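Local coordinates for trp repressor binding protein WrbA (Deinococcus radiodurans, PDB 1YDG), which catalyses the reduction of quinones to quinols by NADH or NADPH with bound FMN, as a homotetrameric flavodoxin-like enzyme, at residues Thr46-Gln49 with Asp50-Asp53; Ala184-Arg187 with His188-Arg192. All coordinates share one frame; numbering follows the deposited sequence.

How the interactions relate
Interactions 1 and 2 lie on opposite sides of the chain's centre, with their own centres about 33 Å apart and their nearest atoms about 23 Å apart, and they do not touch. In chain order interaction 1 comes first: residues 46-53 run from the loop after strand 37-42 through the short helix 49-52, at the surface. Interaction 2 comes near the end of the chain, inside the last helix, 180-204, which packs against helix 19-33 and strand 117-124. Both belong to the one flavodoxin-like unit, whose central sheet includes strands 37-42 and 117-124. One contact thus shapes a peripheral helix start, while the other lies in the packed body of the subunit.

Interaction 1. Residues Thr46-Gln49 with Asp50-Asp53; sequences TAPQ and DVID
With its CG anti to the backbone N (chi1 -171°) and a bend at chi2, the Gln-49 side chain folds back so that its amide meets Asp-53, whose carboxylate carbon sits anti to its own carbonyl carbon. The resulting hydrogen bond, from Gln-49 NE2 to Asp-53 OD1, is 2.8 Å long and nearly straight. OD1 lies in the plane of the amide, but the amide reaches it from above the carboxylate plane, the two planes standing 55° apart. The backbone N of Asp-53 also donates to Gln-49 O at 2.7 Å, so the same two residues are joined twice. Pro-48 O takes two donors: Ile-52 N at 3.2 Å in the carbonyl plane, and Val-51 N at 3.0 Å from well above it. Apolar contacts flank the turn. The proline ring lies against Val-51, CG to CG2 at 3.9 Å, and Ala-47 CB touches Ile-52 CG1 at 3.9 Å. Ile-52 is buried, with Trp-58 and Ile-62 of helix 56-64 packing on it, whereas the Gln-49 and Asp-53 side chains are exposed. The arrangement is that of a helix N-terminus, with Pro-48 as N-cap and an i to i+4 side-chain hydrogen bond spanning the first turn.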
ATOM      1  N   THR B  46      22.764   0.383  12.988  1.00 18.22           N
ATOM      2  CA  THR B  46      23.322   1.663  12.590  1.00 19.26           C
ATOM      3  C   THR B  46      23.186   2.748  13.661  1.00 19.57           C
ATOM      4  O   THR B  46      23.858   3.782  13.572  1.00 19.91           O
ATOM      5  CB  THR B  46      22.643   2.165  11.306  1.00 19.06           C
ATOM      6  OG1 THR B  46      21.239   2.282  11.541  1.00 20.46           O
ATOM      7  CG2 THR B  46      22.864   1.178  10.164  1.00 21.02           C
ATOM      8  N   ALA B  47      22.311   2.543  14.648  1.00 19.75           N
ATOM      9  CA  ALA B  47      22.075   3.572  15.678  1.00 19.91           C
ATOM     10  C   ALA B  47      23.367   4.011  16.357  1.00 20.14           C
ATOM     11  O   ALA B  47      24.229   3.179  16.630  1.00 19.90           O
ATOM     12  CB  ALA B  47      21.098   3.083  16.712  1.00 20.10           C
ATOM     13  N   PRO B  48      23.505   5.320  16.641  1.00 20.97           N
ATOM     14  CA  PRO B  48      24.673   5.746  17.421  1.00 21.49           C
ATOM     15  C   PRO B  48      24.630   5.126  18.819  1.00 21.87           C
ATOM     16  O   PRO B  48      23.537   4.881  19.345  1.00 21.85           O
ATOM     17  CB  PRO B  48      24.546   7.278  17.489  1.00 21.42           C
ATOM     18  CG  PRO B  48      23.378   7.659  16.644  1.00 21.53           C
ATOM     19  CD  PRO B  48      22.606   6.436  16.290  1.00 21.05           C
ATOM     20  N   GLN B  49      25.804   4.862  19.399  1.00 22.18           N
ATOM     21  CA  GLN B  49      25.884   4.191  20.696  1.00 22.75           C
ATOM     22  C   GLN B  49      25.141   4.938  21.805  1.00 23.10           C
ATOM     23  O   GLN B  49      24.565   4.313  22.701  1.00 23.33           O
ATOM     24  CB  GLN B  49      27.337   3.990  21.122  1.00 22.73           C
ATOM     25  CG  GLN B  49      27.484   3.119  22.349  1.00 22.27           C
ATOM     26  CD  GLN B  49      26.804   1.771  22.192  1.00 23.09           C
ATOM     27  OE1 GLN B  49      27.021   1.076  21.215  1.00 23.97           O
ATOM     28  NE2 GLN B  49      25.977   1.399  23.159  1.00 23.01           N
ATOM     29  N   ASP B  50      25.159   6.270  21.751  1.00 23.56           N
ATOM     30  CA  ASP B  50      24.478   7.076  22.770  1.00 23.48           C
ATOM     31  C   ASP B  50      22.943   7.018  22.659  1.00 22.77           C
ATOM     32  O   ASP B  50      22.250   7.278  23.639  1.00 22.38           O
ATOM     33  CB  ASP B  50      25.008   8.515  22.799  1.00 24.59           C
ATOM     34  CG  ASP B  50      24.603   9.335  21.584  1.00 28.14           C
ATOM     35  OD1 ASP B  50      24.621  10.585  21.691  1.00 33.53           O
ATOM     36  OD2 ASP B  50      24.289   8.754  20.524  1.00 32.61           O
ATOM     37  N   VAL B  51      22.419   6.646  21.490  1.00 21.86           N
ATOM     38  CA  VAL B  51      20.980   6.340  21.360  1.00 21.32           C
ATOM     39  C   VAL B  51      20.668   4.944  21.922  1.00 20.30           C
ATOM     40  O   VAL B  51      19.684   4.752  22.640  1.00 19.99           O
ATOM     41  CB  VAL B  51      20.496   6.437  19.892  1.00 21.27           C
ATOM     42  CG1 VAL B  51      19.026   5.982  19.758  1.00 21.17           C
ATOM     43  CG2 VAL B  51      20.640   7.865  19.380  1.00 22.03           C
ATOM     44  N   ILE B  52      21.514   3.972  21.592  1.00 19.75           N
ATOM     45  CA  ILE B  52      21.388   2.619  22.153  1.00 19.36           C
ATOM     46  C   ILE B  52      21.485   2.683  23.693  1.00 19.12           C
ATOM     47  O   ILE B  52      20.725   2.033  24.415  1.00 19.35           O
ATOM     48  CB  ILE B  52      22.480   1.684  21.589  1.00 18.49           C
ATOM     49  CG1 ILE B  52      22.296   1.504  20.079  1.00 19.29           C
ATOM     50  CG2 ILE B  52      22.432   0.331  22.311  1.00 19.06           C
ATOM     51  CD1 ILE B  52      23.518   0.906  19.353  1.00 19.14           C
ATOM     52  N   ASP B  53      22.426   3.484  24.182  1.00 18.95           N
ATOM     53  CA  ASP B  53      22.632   3.697  25.624  1.00 18.61           C
ATOM     54  C   ASP B  53      21.425   4.271  26.394  1.00 18.29           C
ATOM     55  O   ASP B  53      21.427   4.293  27.617  1.00 17.58           O
ATOM     56  CB  ASP B  53      23.795   4.651  25.814  1.00 19.26           C
ATOM     57  CG  ASP B  53      25.142   3.990  25.655  1.00 20.09           C
ATOM     58  OD1 ASP B  53      25.237   2.747  25.496  1.00 20.54           O
ATOM     59  OD2 ASP B  53      26.124   4.745  25.693  1.00 22.52           O
TER

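Interaction 2. Residues Ala184-Arg187 with His188-Arg192; sequences ASIR and HQVRR
Residues 184-192 form regular alpha helix, the N-H groups of His-188, Gln-189, Val-190 and Arg-191 each bonding to the carbonyl four residues earlier, as in Arg-191 N to Arg-187 O at 2.9 Å. The Arg-191 chain, bent at chi3 (70°), doubles back over its own turn. One face of its guanidinium looks onto Arg-187 O, 3.9 Å from NH1, and His-188 CA also lies against a face, 3.5 Å above the plane. NH2 sits in plane at the edge of the His-188 ring and makes a weak hydrogen bond to ND1 at 3.3 Å. A water in plane at the guanidinium edge donates to Ala-184 O at 2.7 Å and weakly accepts from Arg-191 NH2. The guanidinium of Arg-187 turns instead toward the start of the helix, with Ala-184 CA 3.7 Å above its plane. Val-190 CG2 rests on Ile-186 O at 3.4 Å, on the side packed against Ala-27 of helix 19-33. Among residues 184-192 the side chains are thus linked mainly by weak bonds and packing. A salt bridge to Glu-180 holds Arg-187 to the first turn of its own helix, while bonds from Arg-187 to Glu-26, His-188 to Thr-155, and the buried Gln-189 to Ser-119, Ala-120 and Ala-169 tie the helix to the rest of the subunit; the two carboxylates probably offset the charge of Arg-187.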
ATOM      1  N   ALA B 184       3.074 -20.187  16.873  1.00 25.34           N
ATOM      2  CA  ALA B 184       2.525 -21.177  15.931  1.00 24.52           C
ATOM      3  C   ALA B 184       2.313 -20.568  14.555  1.00 23.49           C
ATOM      4  O   ALA B 184       2.448 -21.242  13.532  1.00 24.31           O
ATOM      5  CB  ALA B 184       1.214 -21.721  16.471  1.00 24.90           C
ATOM      6  N   SER B 185       1.995 -19.283  14.543  1.00 21.94           N
ATOM      7  CA  SER B 185       1.850 -18.515  13.320  1.00 21.23           C
ATOM      8  C   SER B 185       3.176 -18.487  12.550  1.00 19.93           C
ATOM      9  O   SER B 185       3.238 -18.823  11.358  1.00 19.57           O
ATOM     10  CB  SER B 185       1.389 -17.107  13.679  1.00 21.25           C
ATOM     11  OG  SER B 185       0.807 -16.454  12.579  1.00 23.09           O
ATOM     12  N   ILE B 186       4.247 -18.143  13.260  1.00 18.89           N
ATOM     13  CA  ILE B 186       5.586 -18.105  12.684  1.00 18.54           C
ATOM     14  C   ILE B 186       5.980 -19.484  12.161  1.00 18.15           C
ATOM     15  O   ILE B 186       6.413 -19.604  11.022  1.00 16.83           O
ATOM     16  CB  ILE B 186       6.614 -17.597  13.733  1.00 18.34           C
ATOM     17  CG1 ILE B 186       6.374 -16.118  14.028  1.00 17.19           C
ATOM     18  CG2 ILE B 186       8.045 -17.824  13.271  1.00 18.38           C
ATOM     19  CD1 ILE B 186       6.879 -15.680  15.381  1.00 17.72           C
ATOM     20  N   ARG B 187       5.808 -20.517  12.991  1.00 18.05           N
ATOM     21  CA  ARG B 187       6.183 -21.889  12.612  1.00 19.23           C
ATOM     22  C   ARG B 187       5.536 -22.341  11.307  1.00 18.26           C
ATOM     23  O   ARG B 187       6.187 -22.942  10.441  1.00 19.36           O
ATOM     24  CB  ARG B 187       5.813 -22.890  13.722  1.00 19.39           C
ATOM     25  CG  ARG B 187       6.617 -22.763  15.019  1.00 21.81           C
ATOM     26  CD  ARG B 187       6.521 -24.029  15.927  1.00 23.60           C
ATOM     27  NE  ARG B 187       5.184 -24.279  16.504  1.00 26.65           N
ATOM     28  CZ  ARG B 187       4.717 -23.764  17.650  1.00 28.57           C
ATOM     29  NH1 ARG B 187       5.441 -22.923  18.381  1.00 29.56           N
ATOM     30  NH2 ARG B 187       3.498 -24.081  18.069  1.00 29.50           N
ATOM     31  N   HIS B 188       4.245 -22.080  11.178  1.00 18.11           N
ATOM     32  CA  HIS B 188       3.489 -22.491  10.003  1.00 17.52           C
ATOM     33  C   HIS B 188       3.946 -21.740   8.761  1.00 16.59           C
ATOM     34  O   HIS B 188       4.162 -22.346   7.695  1.00 15.96           O
ATOM     35  CB  HIS B 188       1.985 -22.285  10.225  1.00 18.06           C
ATOM     36  CG  HIS B 188       1.170 -22.438   8.975  1.00 19.86           C
ATOM     37  ND1 HIS B 188       0.933 -23.666   8.388  1.00 24.08           N
ATOM     38  CD2 HIS B 188       0.583 -21.516   8.172  1.00 22.65           C
ATOM     39  CE1 HIS B 188       0.219 -23.493   7.286  1.00 24.94           C
ATOM     40  NE2 HIS B 188      -0.013 -22.198   7.137  1.00 23.61           N
ATOM     41  N   GLN B 189       4.089 -20.429   8.908  1.00 15.92           N
ATOM     42  CA  GLN B 189       4.589 -19.566   7.822  1.00 15.99           C
ATOM     43  C   GLN B 189       5.887 -20.093   7.223  1.00 15.72           C
ATOM     44  O   GLN B 189       6.010 -20.187   6.004  1.00 15.39           O
ATOM     45  CB  GLN B 189       4.797 -18.143   8.306  1.00 15.52           C
ATOM     46  CG  GLN B 189       5.257 -17.178   7.206  1.00 15.61           C
ATOM     47  CD  GLN B 189       5.377 -15.761   7.678  1.00 15.54           C
ATOM     48  OE1 GLN B 189       4.636 -15.325   8.561  1.00 14.15           O
ATOM     49  NE2 GLN B 189       6.316 -15.004   7.079  1.00 15.70           N
ATOM     50  N   VAL B 190       6.828 -20.444   8.091  1.00 16.06           N
ATOM     51  CA  VAL B 190       8.151 -20.903   7.679  1.00 16.23           C
ATOM     52  C   VAL B 190       8.081 -22.330   7.142  1.00 16.67           C
ATOM     53  O   VAL B 190       8.645 -22.618   6.098  1.00 16.08           O
ATOM     54  CB  VAL B 190       9.165 -20.811   8.842  1.00 16.48           C
ATOM     55  CG1 VAL B 190      10.546 -21.376   8.430  1.00 15.51           C
ATOM     56  CG2 VAL B 190       9.319 -19.353   9.318  1.00 16.08           C
ATOM     57  N   ARG B 191       7.370 -23.216   7.845  1.00 17.43           N
ATOM     58  CA  ARG B 191       7.234 -24.604   7.417  1.00 18.04           C
ATOM     59  C   ARG B 191       6.619 -24.638   6.007  1.00 17.13           C
ATOM     60  O   ARG B 191       7.078 -25.338   5.113  1.00 16.64           O
ATOM     61  CB  ARG B 191       6.396 -25.386   8.449  1.00 18.44           C
ATOM     62  CG  ARG B 191       5.954 -26.787   8.049  1.00 20.27           C
ATOM     63  CD  ARG B 191       5.215 -27.496   9.202  1.00 23.14           C
ATOM     64  NE  ARG B 191       3.901 -26.881   9.446  1.00 28.01           N
ATOM     65  CZ  ARG B 191       3.507 -26.252  10.567  1.00 29.40           C
ATOM     66  NH1 ARG B 191       4.300 -26.145  11.636  1.00 31.26           N
ATOM     67  NH2 ARG B 191       2.279 -25.733  10.621  1.00 30.76           N
ATOM     68  N   ARG B 192       5.592 -23.835   5.819  1.00 16.93           N
ATOM     69  CA  ARG B 192       4.911 -23.754   4.547  1.00 16.63           C
ATOM     70  C   ARG B 192       5.825 -23.240   3.446  1.00 15.51           C
ATOM     71  O   ARG B 192       5.851 -23.792   2.353  1.00 15.03           O
ATOM     72  CB  ARG B 192       3.712 -22.841   4.711  1.00 16.62           C
ATOM     73  CG  ARG B 192       3.070 -22.437   3.434  1.00 18.24           C
ATOM     74  CD  ARG B 192       1.841 -21.568   3.740  1.00 19.13           C
ATOM     75  NE  ARG B 192       1.447 -20.864   2.533  1.00 21.02           N
ATOM     76  CZ  ARG B 192       0.792 -21.425   1.533  1.00 21.34           C
ATOM     77  NH1 ARG B 192       0.438 -22.705   1.597  1.00 23.76           N
ATOM     78  NH2 ARG B 192       0.495 -20.707   0.463  1.00 21.52           N
TER
HETATM   79  O   HOH W   1       2.205 -23.898  13.503  1.00 36.70           O